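Local coordinates for protein cyanophage-like gp41-1 intein (Metagenome, PDB 6QAZ) that probably catalyses protein splicing, cutting itself out of a precursor and joining the flanking sequences, and is split into two pieces in nature, at residues 40-45 with 110-115; 46-51 with 103-108; 56-61 with 122-127. All coordinates share one frame; numbering follows the deposited sequence.

Contact 1: 40-45 with 110-115; sequences NVFPKS and DIEVSG
Asn40 pairs with Glu112, and Val41 with Ile111, where two antiparallel strands run side by side. Asn40 and Glu112 are the hydrogen-bonded pair. Glu112 N gives to Asn40 O at 2.9 Å, while Asn40 N reaches Glu112 O over a longer 3.3 Å. One step on, Phe42 N donates to Asp110 O at 2.9 Å.

The tight packing is on the face of Asn40 and Glu112. Their side chains point the same way, and Asn40 OD1 sits 3.5 Å from Glu112 CB. Phe42 joins them. Its chi1 of -59° sets CG beside the backbone N. Asn40 CB lies over one face of the ring, offset toward the rim. Phe42 CE2 lies 3.8 Å from Glu112 CB. Phe42 CD2 is 3.6 Å from Asp110 OD2, with ring and carboxylate planes 50° apart, so the two do not stack.

The other face is looser. Val41 CG2 and Ile111 CG2 meet at 4.1 Å, and the CD1 end of Ile111 turns off from segment 40-45. Beyond Phe42, Pro43 and Lys44 are exposed and point away from segment 110-115.

The pairing joins strand 34-41 to the long strand 93-113, and a backbone bond between Ser114 and Glu37 carries it further. Ile111 also packs on Phe119 of strand 118-121, and Glu112 touches Asn128 at the end of the chain.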
# COMPACT_ATOMS: atom_id res chain seq x y z
N ASN A 40 14.64 -0.52 3.53
CA ASN A 40 14.73 0.92 3.88
C ASN A 40 13.44 1.33 4.51
O ASN A 40 12.36 0.91 4.09
CB ASN A 40 14.95 1.82 2.67
CG ASN A 40 16.13 1.46 1.83
OD1 ASN A 40 16.06 0.52 1.03
ND2 ASN A 40 17.20 2.21 2.03
N VAL A 41 13.56 2.22 5.49
CA VAL A 41 12.43 3.01 6.00
C VAL A 41 12.82 4.45 5.74
O VAL A 41 13.73 4.99 6.38
CB VAL A 41 12.09 2.72 7.45
CG1 VAL A 41 10.94 3.58 7.90
CG2 VAL A 41 11.82 1.25 7.67
N PHE A 42 12.20 5.04 4.72
CA PHE A 42 12.54 6.41 4.31
C PHE A 42 11.96 7.36 5.33
O PHE A 42 11.11 6.99 6.13
CB PHE A 42 12.04 6.67 2.90
CG PHE A 42 12.61 5.71 1.88
CD1 PHE A 42 13.95 5.75 1.52
CD2 PHE A 42 11.79 4.79 1.25
CE1 PHE A 42 14.45 4.86 0.58
CE2 PHE A 42 12.31 3.92 0.31
CZ PHE A 42 13.63 3.95 -0.01
N PRO A 43 12.37 8.64 5.33
CA PRO A 43 11.81 9.56 6.32
C PRO A 43 10.31 9.73 6.17
O PRO A 43 9.78 9.74 5.07
CB PRO A 43 12.54 10.87 6.04
CG PRO A 43 13.83 10.44 5.40
CD PRO A 43 13.47 9.23 4.57
N LYS A 44 9.66 9.88 7.30
CA LYS A 44 8.25 10.27 7.32
C LYS A 44 8.13 11.62 6.60
O LYS A 44 9.00 12.44 6.69
CB LYS A 44 7.71 10.58 8.72
CG LYS A 44 6.95 9.47 9.42
CD LYS A 44 6.86 9.66 10.92
CE LYS A 44 6.59 11.08 11.38
NZ LYS A 44 6.33 11.16 12.84
N SER A 45 7.02 11.85 5.96
CA SER A 45 6.77 13.02 5.11
C SER A 45 5.32 13.41 5.22
O SER A 45 4.52 12.58 5.29
CB SER A 45 7.17 12.76 3.65
OG SER A 45 6.37 11.71 3.09
N ASP A 110 7.00 5.61 4.18
CA ASP A 110 7.47 5.01 2.93
C ASP A 110 8.56 4.01 3.26
O ASP A 110 9.54 4.40 3.90
CB ASP A 110 8.01 6.14 2.09
CG ASP A 110 8.34 5.75 0.69
OD1 ASP A 110 8.02 4.64 0.24
OD2 ASP A 110 8.95 6.65 0.02
N ILE A 111 8.42 2.78 2.81
CA ILE A 111 9.42 1.73 2.99
C ILE A 111 9.81 1.14 1.64
O ILE A 111 9.06 1.24 0.69
CB ILE A 111 8.93 0.64 3.96
CG1 ILE A 111 7.85 -0.27 3.37
CG2 ILE A 111 8.47 1.24 5.28
CD1 ILE A 111 7.41 -1.39 4.29
N GLU A 112 10.95 0.50 1.60
CA GLU A 112 11.40 -0.28 0.45
C GLU A 112 11.53 -1.73 0.88
O GLU A 112 12.14 -1.99 1.95
CB GLU A 112 12.77 0.20 -0.03
CG GLU A 112 13.25 -0.52 -1.25
CD GLU A 112 12.47 -0.16 -2.47
OE1 GLU A 112 11.79 0.91 -2.53
OE2 GLU A 112 12.60 -1.00 -3.45
N VAL A 113 11.02 -2.66 0.09
CA VAL A 113 11.13 -4.07 0.40
C VAL A 113 11.83 -4.79 -0.76
O VAL A 113 11.91 -4.28 -1.87
CB VAL A 113 9.78 -4.72 0.77
CG1 VAL A 113 9.05 -3.86 1.81
CG2 VAL A 113 8.89 -4.96 -0.44
N SER A 114 12.30 -6.00 -0.47
CA SER A 114 13.04 -6.81 -1.42
C SER A 114 12.10 -7.49 -2.42
O SER A 114 10.88 -7.27 -2.44
CB SER A 114 13.90 -7.80 -0.69
OG SER A 114 13.13 -8.81 -0.01
N GLY A 115 12.68 -8.37 -3.23
CA GLY A 115 11.86 -9.24 -4.07
C GLY A 115 11.11 -8.44 -5.11
O GLY A 115 11.65 -7.53 -5.76

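Contact 2: 46-51 with 103-108; sequences KKKSYK and LDEREL. With FLC (citrate anion), chain B.
Ser49 and Asp104 are joined by two bonds across the strands. Ser49 OG lies between the backbone N and the carbonyl carbon (chi1 68°) and donates to Asp104 O at 2.8 Å, in the carbonyl plane. Ser49 N gives to the same oxygen at 3.0 Å, from above that plane. Two bonds therefore grip one acceptor. One residue earlier, Leu103 N donates to Ser49 O at 2.8 Å. Lys47 and Arg106 exchange a pair of backbone bonds, two residues from Ser49 and Asp104.

Arg106 runs past Ser49, with its CG, CD and NE against the serine side chain. A bend at chi3 (65°) places NE, and the guanidinium meets Asp104 side-on. In this salt bridge NE, at 3.1 Å, and NH2, at 2.9 Å, both meet Asp104 OD1 on its syn side, and OD1 lies in the guanidinium plane. Arg106 NH1 has a second acid partner in Asp6. These bonds fix the rotation of the group.

Citrate, probably from the crystallisation liquor, binds beyond. Arg106 NH2 donates to FLC OHB at 2.8 Å, and Lys51 NZ to FLC OG2 at 3.0 Å. Leu103 CD1 packs against the same molecule.

On the face of Lys46, Lys48, Glu105 and Glu107 the packing is by methylenes. The Lys46 and Glu105 side chains cross at about a right angle, with Lys46 CE 4.0 Å from Glu105 CB. In one of its two conformers the Lys48 amine pairs with Glu102.

The segments are antiparallel but strongly twisted, 133° apart. The pairing is consistent with the all-beta HINT fold expected of an intein.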
# COMPACT_ATOMS: atom_id res chain seq x y z
N LYS A 46 5.03 14.70 5.10
CA LYS A 46 3.66 15.19 5.09
C LYS A 46 3.27 15.41 3.65
O LYS A 46 3.96 16.15 2.92
CB LYS A 46 3.58 16.50 5.85
CG LYS A 46 2.16 16.91 6.20
CD LYS A 46 2.09 18.09 7.14
CE LYS A 46 0.67 18.39 7.57
NZ LYS A 46 0.49 19.82 7.91
N LYS A 47 2.19 14.77 3.25
CA LYS A 47 1.70 14.82 1.87
C LYS A 47 0.17 14.83 1.90
O LYS A 47 -0.46 14.34 2.87
CB LYS A 47 2.17 13.61 1.04
CG LYS A 47 3.66 13.30 1.03
CD LYS A 47 4.01 12.07 0.18
CE LYS A 47 5.44 12.03 -0.28
NZ LYS A 47 6.23 11.01 0.43
N LYS A 48 -0.43 15.31 0.83
CA LYS A 48 -1.86 15.09 0.64
C LYS A 48 -2.15 13.60 0.57
O LYS A 48 -1.43 12.85 -0.09
CB LYS A 48 -2.35 15.80 -0.62
CG LYS A 48 -3.87 15.77 -0.88
CD LYS A 48 -4.72 16.30 0.27
CE LYS A 48 -4.50 17.77 0.54
NZ LYS A 48 -4.79 18.60 -0.65
N SER A 49 -3.22 13.19 1.22
CA SER A 49 -3.60 11.78 1.30
C SER A 49 -4.94 11.55 0.62
O SER A 49 -5.74 12.47 0.48
CB SER A 49 -3.61 11.31 2.73
OG SER A 49 -4.62 11.90 3.51
N TYR A 50 -5.15 10.30 0.24
CA TYR A 50 -6.31 9.82 -0.50
C TYR A 50 -6.71 8.48 0.08
O TYR A 50 -5.86 7.66 0.41
CB TYR A 50 -5.98 9.59 -1.98
CG TYR A 50 -5.56 10.83 -2.69
CD1 TYR A 50 -4.27 11.32 -2.55
CD2 TYR A 50 -6.44 11.52 -3.50
CE1 TYR A 50 -3.86 12.49 -3.14
CE2 TYR A 50 -6.03 12.69 -4.15
CZ TYR A 50 -4.75 13.19 -3.92
OH TYR A 50 -4.30 14.35 -4.51
N LYS A 51 -8.01 8.25 0.17
CA LYS A 51 -8.54 6.96 0.61
C LYS A 51 -9.10 6.20 -0.58
O LYS A 51 -10.00 6.72 -1.27
CB LYS A 51 -9.63 7.13 1.67
CG LYS A 51 -10.15 5.82 2.23
CD LYS A 51 -11.13 6.01 3.34
CE LYS A 51 -12.29 6.89 2.98
NZ LYS A 51 -13.36 6.79 4.00
N LEU A 103 -8.38 13.29 0.96
CA LEU A 103 -8.51 13.62 2.38
C LEU A 103 -7.67 14.87 2.62
O LEU A 103 -7.83 15.86 1.90
CB LEU A 103 -8.12 12.41 3.24
CG LEU A 103 -8.92 11.14 3.01
CD1 LEU A 103 -8.41 10.07 3.95
CD2 LEU A 103 -10.42 11.34 3.23
N ASP A 104 -6.86 14.84 3.64
CA ASP A 104 -6.11 15.99 4.16
C ASP A 104 -4.61 15.75 4.00
O ASP A 104 -4.17 14.65 3.65
CB ASP A 104 -6.51 16.19 5.63
CG ASP A 104 -6.49 14.93 6.49
OD1 ASP A 104 -6.08 13.87 6.04
OD2 ASP A 104 -6.93 15.06 7.66
N GLU A 105 -3.83 16.76 4.29
CA GLU A 105 -2.38 16.59 4.44
C GLU A 105 -2.12 15.88 5.75
O GLU A 105 -2.67 16.29 6.78
CB GLU A 105 -1.72 17.95 4.43
CG GLU A 105 -1.73 18.57 3.05
CD GLU A 105 -0.36 19.07 2.63
OE1 GLU A 105 0.59 18.24 2.60
OE2 GLU A 105 -0.25 20.27 2.34
N ARG A 106 -1.27 14.88 5.73
CA ARG A 106 -0.92 14.18 6.97
C ARG A 106 0.45 13.53 6.80
O ARG A 106 0.98 13.40 5.69
CB ARG A 106 -1.99 13.15 7.27
CG ARG A 106 -2.04 12.03 6.26
CD ARG A 106 -3.02 10.93 6.64
NE ARG A 106 -4.38 11.41 6.66
CZ ARG A 106 -5.41 10.71 7.10
NH1 ARG A 106 -5.27 9.49 7.57
NH2 ARG A 106 -6.63 11.22 6.99
N GLU A 107 1.00 13.11 7.93
CA GLU A 107 2.26 12.35 7.92
C GLU A 107 1.99 10.97 7.31
O GLU A 107 0.98 10.33 7.61
CB GLU A 107 2.78 12.18 9.34
CG GLU A 107 3.15 13.48 10.02
CD GLU A 107 4.31 14.24 9.42
OE1 GLU A 107 5.17 13.62 8.79
OE2 GLU A 107 4.43 15.44 9.73
N LEU A 108 2.91 10.54 6.47
CA LEU A 108 2.84 9.25 5.79
C LEU A 108 4.20 8.59 5.84
O LEU A 108 5.25 9.28 5.97
CB LEU A 108 2.39 9.45 4.35
CG LEU A 108 1.04 10.13 4.09
CD1 LEU A 108 0.89 10.33 2.60
CD2 LEU A 108 -0.11 9.33 4.61
CAC FLC B . -9.14 12.50 8.17
CA FLC B . -9.92 11.46 8.95
CB FLC B . -10.15 10.16 8.19
CBC FLC B . -10.71 9.12 9.20
CG FLC B . -11.19 10.36 7.08
CGC FLC B . -11.55 9.12 6.31
OA1 FLC B . -8.26 13.09 8.78
OA2 FLC B . -9.39 12.68 6.94
OB1 FLC B . -9.90 8.26 9.64
OB2 FLC B . -11.92 9.23 9.52
OG1 FLC B . -10.74 8.17 6.36
OG2 FLC B . -12.57 9.15 5.62
OHB FLC B . -8.92 9.71 7.64

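Contact 3: 56-61 with 122-127; sequences DGKEII and NDILTH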
# COMPACT_ATOMS: atom_id res chain seq x y z
N ASP A 56 -15.28 -4.83 -1.41
CA ASP A 56 -15.37 -5.68 -0.20
C ASP A 56 -15.17 -4.87 1.08
O ASP A 56 -15.06 -5.48 2.16
CB ASP A 56 -14.43 -6.85 -0.30
CG ASP A 56 -12.98 -6.43 -0.34
OD1 ASP A 56 -12.69 -5.22 -0.27
OD2 ASP A 56 -12.13 -7.37 -0.45
N GLY A 57 -15.14 -3.56 0.98
CA GLY A 57 -14.98 -2.70 2.15
C GLY A 57 -13.55 -2.32 2.47
O GLY A 57 -13.35 -1.38 3.24
N LYS A 58 -12.57 -3.05 1.95
CA LYS A 58 -11.18 -2.78 2.35
C LYS A 58 -10.79 -1.37 1.92
O LYS A 58 -11.17 -0.90 0.84
CB LYS A 58 -10.24 -3.81 1.75
CG LYS A 58 -10.45 -5.22 2.24
CD LYS A 58 -9.46 -6.16 1.64
CE LYS A 58 -9.54 -7.60 2.08
NZ LYS A 58 -10.85 -8.20 1.83
N GLU A 59 -10.00 -0.72 2.76
CA GLU A 59 -9.56 0.66 2.53
C GLU A 59 -8.07 0.78 2.71
O GLU A 59 -7.47 0.06 3.54
CB GLU A 59 -10.20 1.62 3.56
CG GLU A 59 -11.65 1.85 3.48
CD GLU A 59 -12.15 2.62 4.72
OE1 GLU A 59 -11.34 3.34 5.42
OE2 GLU A 59 -13.32 2.61 4.91
N ILE A 60 -7.49 1.73 2.03
CA ILE A 60 -6.09 2.11 2.24
C ILE A 60 -5.97 3.60 2.01
O ILE A 60 -6.65 4.14 1.12
CB ILE A 60 -5.14 1.27 1.38
CG1 ILE A 60 -3.72 1.54 1.67
CG2 ILE A 60 -5.42 1.49 -0.08
CD1 ILE A 60 -2.77 0.44 1.10
N ILE A 61 -5.10 4.24 2.75
CA ILE A 61 -4.83 5.69 2.62
C ILE A 61 -3.39 5.85 2.17
O ILE A 61 -2.46 5.35 2.80
CB ILE A 61 -5.15 6.42 3.93
CG1 ILE A 61 -6.67 6.41 4.17
CG2 ILE A 61 -4.63 7.85 3.89
CD1 ILE A 61 -7.05 6.96 5.52
N ASN A 122 -3.32 -3.58 4.66
CA ASN A 122 -4.78 -3.76 4.93
C ASN A 122 -5.37 -4.82 4.00
O ASN A 122 -6.52 -4.70 3.56
CB ASN A 122 -5.53 -2.46 4.83
CG ASN A 122 -5.02 -1.40 5.77
OD1 ASN A 122 -4.39 -1.68 6.79
ND2 ASN A 122 -5.30 -0.18 5.46
N ASP A 123 -4.59 -5.86 3.69
CA ASP A 123 -5.04 -6.99 2.86
C ASP A 123 -5.21 -6.61 1.39
O ASP A 123 -5.75 -7.40 0.62
CB ASP A 123 -6.27 -7.68 3.40
CG ASP A 123 -6.07 -8.35 4.72
OD1 ASP A 123 -5.01 -8.93 4.91
OD2 ASP A 123 -7.01 -8.34 5.54
N ILE A 124 -4.70 -5.44 0.98
CA ILE A 124 -4.68 -4.99 -0.42
C ILE A 124 -3.24 -5.09 -0.90
O ILE A 124 -2.34 -4.58 -0.26
CB ILE A 124 -5.19 -3.55 -0.54
CG1 ILE A 124 -6.62 -3.42 0.00
CG2 ILE A 124 -5.08 -3.07 -1.98
CD1 ILE A 124 -7.13 -2.01 0.07
N LEU A 125 -3.02 -5.71 -2.06
CA LEU A 125 -1.65 -5.80 -2.58
C LEU A 125 -1.22 -4.43 -3.07
O LEU A 125 -1.88 -3.79 -3.92
CB LEU A 125 -1.59 -6.83 -3.70
CG LEU A 125 -0.18 -7.23 -4.13
CD1 LEU A 125 0.61 -7.91 -3.02
CD2 LEU A 125 -0.28 -8.16 -5.33
N THR A 126 -0.10 -3.95 -2.56
CA THR A 126 0.42 -2.63 -2.92
C THR A 126 1.89 -2.73 -3.25
O THR A 126 2.56 -3.71 -2.90
CB THR A 126 0.12 -1.61 -1.83
OG1 THR A 126 0.28 -0.29 -2.37
CG2 THR A 126 1.02 -1.71 -0.63
N HIS A 127 2.39 -1.75 -3.98
CA HIS A 127 3.82 -1.62 -4.20
C HIS A 127 4.42 -0.85 -3.04
O HIS A 127 3.71 -0.04 -2.41
CB HIS A 127 4.01 -0.93 -5.54
CG HIS A 127 5.39 -0.89 -6.03
ND1 HIS A 127 6.35 -0.03 -5.56
CD2 HIS A 127 5.98 -1.65 -6.96
CE1 HIS A 127 7.48 -0.27 -6.24
NE2 HIS A 127 7.27 -1.21 -7.11
O HOH W 1 -4.18 2.85 5.12
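The side-chain amide of Asn122 is the flat group that bonds across to Glu59. ND2 donates to Glu59 O at 2.9 Å, and that oxygen lies 17° out of the amide plane. ND2 also makes a weak bond, 3.2 Å, to a water that accepts from Ile61 N at 2.9 Å. OD1 accepts from Gln10 N, so both ends of the amide are held and its rotation is set.

The second flat group is the carboxylate of Asp56. It is met from above its plane at both oxygens. Lys58 N bonds to OD1, closing an Asx turn, and Lys58 NZ makes a salt bridge of 2.7 Å to OD2. This anchors the lysine, whose CE rests 3.5 Å from Asp123 CB.

Apolar packing fills in beside these bonds. Ile124 CD1 meets Ile60 CG2 at 3.9 Å and also touches Lys58 CB, with Ile60 and Ile124 crossing obliquely.

Asn122 and Asp123 both have left-handed backbone angles, as in a type I' turn, and link strands 118-121 and 124-127 in a tight hairpin. The hairpin packs on strand 59-63. Ile60 touches Ala121, and Ile124 reaches on to Leu54 and Leu87.

How the contacts relate
Contacts 1 and 2 share strand 93-113, which pairs with strand 34-41 in one and strand 45-54 in the other. Their centres are about 17 Å apart, and they touch where Ser45 O probably bonds to Leu108 N. Along the chain, contact 2 falls within the span of contact 1. Contact 3 alternates with both. It adds strand 59-63, next to strand 45-54 in the same sheet, and brings in the C-terminal hairpin. Its centre is about 16 Å from that of contact 2, where Ile61 packs on Leu103, and about 18 Å from contact 1, across the chain's centre. Together they tie early and late strands into one compact domain, consistent with a split intein reassembling from two pieces.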